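Glutamine synthetase (Helicobacter pylori, PDB 5ZLI) is a type I-beta glutamine synthetase, a twelve-subunit enzyme whose chain combines a beta-Grasp domain with a catalytic domain. Local coordinates at residues Val27-Ser32 / Ile41-Gly46. Numbering follows the deposited sequence.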
# COMPACT_ATOMS: atom_id res chain seq x y z
N VAL B 27 42.87 -10.23 -26.18
CA VAL B 27 44.03 -10.26 -25.29
C VAL B 27 43.87 -9.09 -24.32
O VAL B 27 43.79 -7.92 -24.73
CB VAL B 27 45.35 -10.20 -26.07
CG1 VAL B 27 46.55 -10.27 -25.14
CG2 VAL B 27 45.44 -11.32 -27.08
N ASP B 28 43.86 -9.41 -23.03
CA ASP B 28 43.53 -8.48 -21.96
C ASP B 28 44.85 -8.10 -21.29
O ASP B 28 45.35 -8.79 -20.40
CB ASP B 28 42.53 -9.12 -20.98
CG ASP B 28 41.68 -8.10 -20.22
OD1 ASP B 28 41.57 -6.95 -20.71
OD2 ASP B 28 41.11 -8.45 -19.16
N PHE B 29 45.44 -6.99 -21.74
CA PHE B 29 46.71 -6.56 -21.18
C PHE B 29 46.42 -5.91 -19.85
O PHE B 29 45.73 -4.89 -19.81
CB PHE B 29 47.42 -5.57 -22.10
CG PHE B 29 47.68 -6.12 -23.45
CD1 PHE B 29 48.50 -7.21 -23.60
CD2 PHE B 29 47.16 -5.52 -24.57
CE1 PHE B 29 48.77 -7.75 -24.86
CE2 PHE B 29 47.43 -6.04 -25.84
CZ PHE B 29 48.23 -7.16 -25.98
N ARG B 30 46.98 -6.44 -18.78
CA ARG B 30 46.68 -5.91 -17.46
C ARG B 30 47.92 -5.34 -16.78
O ARG B 30 49.04 -5.84 -16.97
CB ARG B 30 46.03 -6.95 -16.61
CG ARG B 30 44.71 -7.30 -17.18
CD ARG B 30 43.82 -7.92 -16.15
NE ARG B 30 42.59 -8.31 -16.80
CZ ARG B 30 41.69 -9.10 -16.24
NH1 ARG B 30 41.94 -9.56 -15.02
NH2 ARG B 30 40.58 -9.42 -16.89
N PHE B 31 47.71 -4.26 -16.04
CA PHE B 31 48.80 -3.50 -15.45
C PHE B 31 48.28 -2.82 -14.20
O PHE B 31 47.08 -2.56 -14.08
CB PHE B 31 49.40 -2.48 -16.43
CG PHE B 31 48.43 -1.42 -16.89
CD1 PHE B 31 47.54 -1.67 -17.93
CD2 PHE B 31 48.41 -0.16 -16.30
CE1 PHE B 31 46.65 -0.68 -18.37
CE2 PHE B 31 47.50 0.85 -16.74
CZ PHE B 31 46.63 0.59 -17.77
N SER B 32 49.17 -2.57 -13.26
CA SER B 32 48.81 -2.07 -11.95
C SER B 32 49.31 -0.64 -11.81
O SER B 32 50.52 -0.39 -11.96
CB SER B 32 49.40 -2.97 -10.86
OG SER B 32 49.23 -4.34 -11.23
N ILE B 41 43.10 -3.40 -20.87
CA ILE B 41 42.79 -2.90 -22.21
C ILE B 41 42.83 -4.10 -23.13
O ILE B 41 43.83 -4.82 -23.19
CB ILE B 41 43.77 -1.79 -22.64
CG1 ILE B 41 43.73 -1.59 -24.15
CG2 ILE B 41 45.14 -2.08 -22.18
CD1 ILE B 41 44.61 -0.48 -24.65
N ALA B 42 41.74 -4.37 -23.81
CA ALA B 42 41.62 -5.59 -24.58
C ALA B 42 41.87 -5.28 -26.04
O ALA B 42 41.42 -4.25 -26.56
CB ALA B 42 40.24 -6.22 -24.40
N TYR B 43 42.66 -6.12 -26.69
CA TYR B 43 42.88 -6.03 -28.13
C TYR B 43 42.18 -7.19 -28.80
O TYR B 43 42.25 -8.33 -28.32
CB TYR B 43 44.36 -6.04 -28.50
CG TYR B 43 45.00 -4.67 -28.68
CD1 TYR B 43 45.60 -3.99 -27.61
CD2 TYR B 43 45.04 -4.07 -29.94
CE1 TYR B 43 46.21 -2.74 -27.80
CE2 TYR B 43 45.63 -2.83 -30.13
CZ TYR B 43 46.21 -2.17 -29.06
OH TYR B 43 46.80 -0.95 -29.28
N SER B 44 41.46 -6.89 -29.86
CA SER B 44 40.90 -7.93 -30.69
C SER B 44 42.05 -8.76 -31.24
O SER B 44 42.91 -8.22 -31.96
CB SER B 44 40.09 -7.27 -31.83
OG SER B 44 39.31 -8.19 -32.60
N PHE B 45 42.13 -10.03 -30.85
CA PHE B 45 43.21 -10.87 -31.35
C PHE B 45 43.15 -10.83 -32.87
O PHE B 45 42.11 -10.52 -33.47
CB PHE B 45 43.08 -12.31 -30.83
CG PHE B 45 44.14 -13.27 -31.36
CD1 PHE B 45 45.42 -13.29 -30.82
CD2 PHE B 45 43.87 -14.13 -32.41
CE1 PHE B 45 46.38 -14.17 -31.30
CE2 PHE B 45 44.84 -15.01 -32.90
CZ PHE B 45 46.08 -15.03 -32.34
N GLY B 46 44.26 -11.16 -33.51
CA GLY B 46 44.28 -11.13 -34.95
C GLY B 46 44.67 -9.77 -35.44
O GLY B 46 45.19 -9.64 -36.55
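The beta hairpin of the beta-Grasp domain pairs Val27 with Tyr43 and Phe29 with Ile41, and it is a compact example of how an antiparallel ladder sorts its side chains onto two faces. Both pairs are hydrogen-bonded, each through two backbone bonds: Val27 N to Tyr43 O and Tyr43 N to Val27 O are 2.9 Å each, whereas Ile41 N to Phe29 O is longer at 3.2 Å and more bent, 140° at the hydrogen. Between them lies the non-hydrogen-bonded pair of Asp28 and Ala42, where the CA of Ala42 adds a CA-H...O contact to Val27 O at 3.2 Å.

On the face carrying Val27, Phe29, Ile41 and Tyr43, the two rings meet rim to rim, their planes at 64°, with Phe29 CE2 3.3 Å from Tyr43 CD1. Phe29 has CG, the first atom of the ring that meets Tyr43, anti to its carbonyl carbon (chi1 -58°). The CB of Phe29 packs on the CG2 methyl of Ile41. That same methyl lies at the edge of the Phe31 ring. Ile57 of strand 57-60 touches Phe29, Ile41 and Tyr43, while Val97 and Cys99 of strand 94-103 pack on Phe29.

On the other face, Asp28 stands beside the methyl of Ala42; its OD1 sits 4.0 Å from Ala42 CB and is hydrogen-bonded to His40. Beyond the hairpin, Ala42 and Tyr43 pair with a strand of a second subunit, which carries the sheet across the interface. Arg30 grips Asp28 side-on in a salt bridge, its NE and NH2 both directed to OD2, which lies close to the guanidinium plane; NE meets OD2 from above the carboxylate plane, and NH2 nearly in line with the CG-OD2 bond.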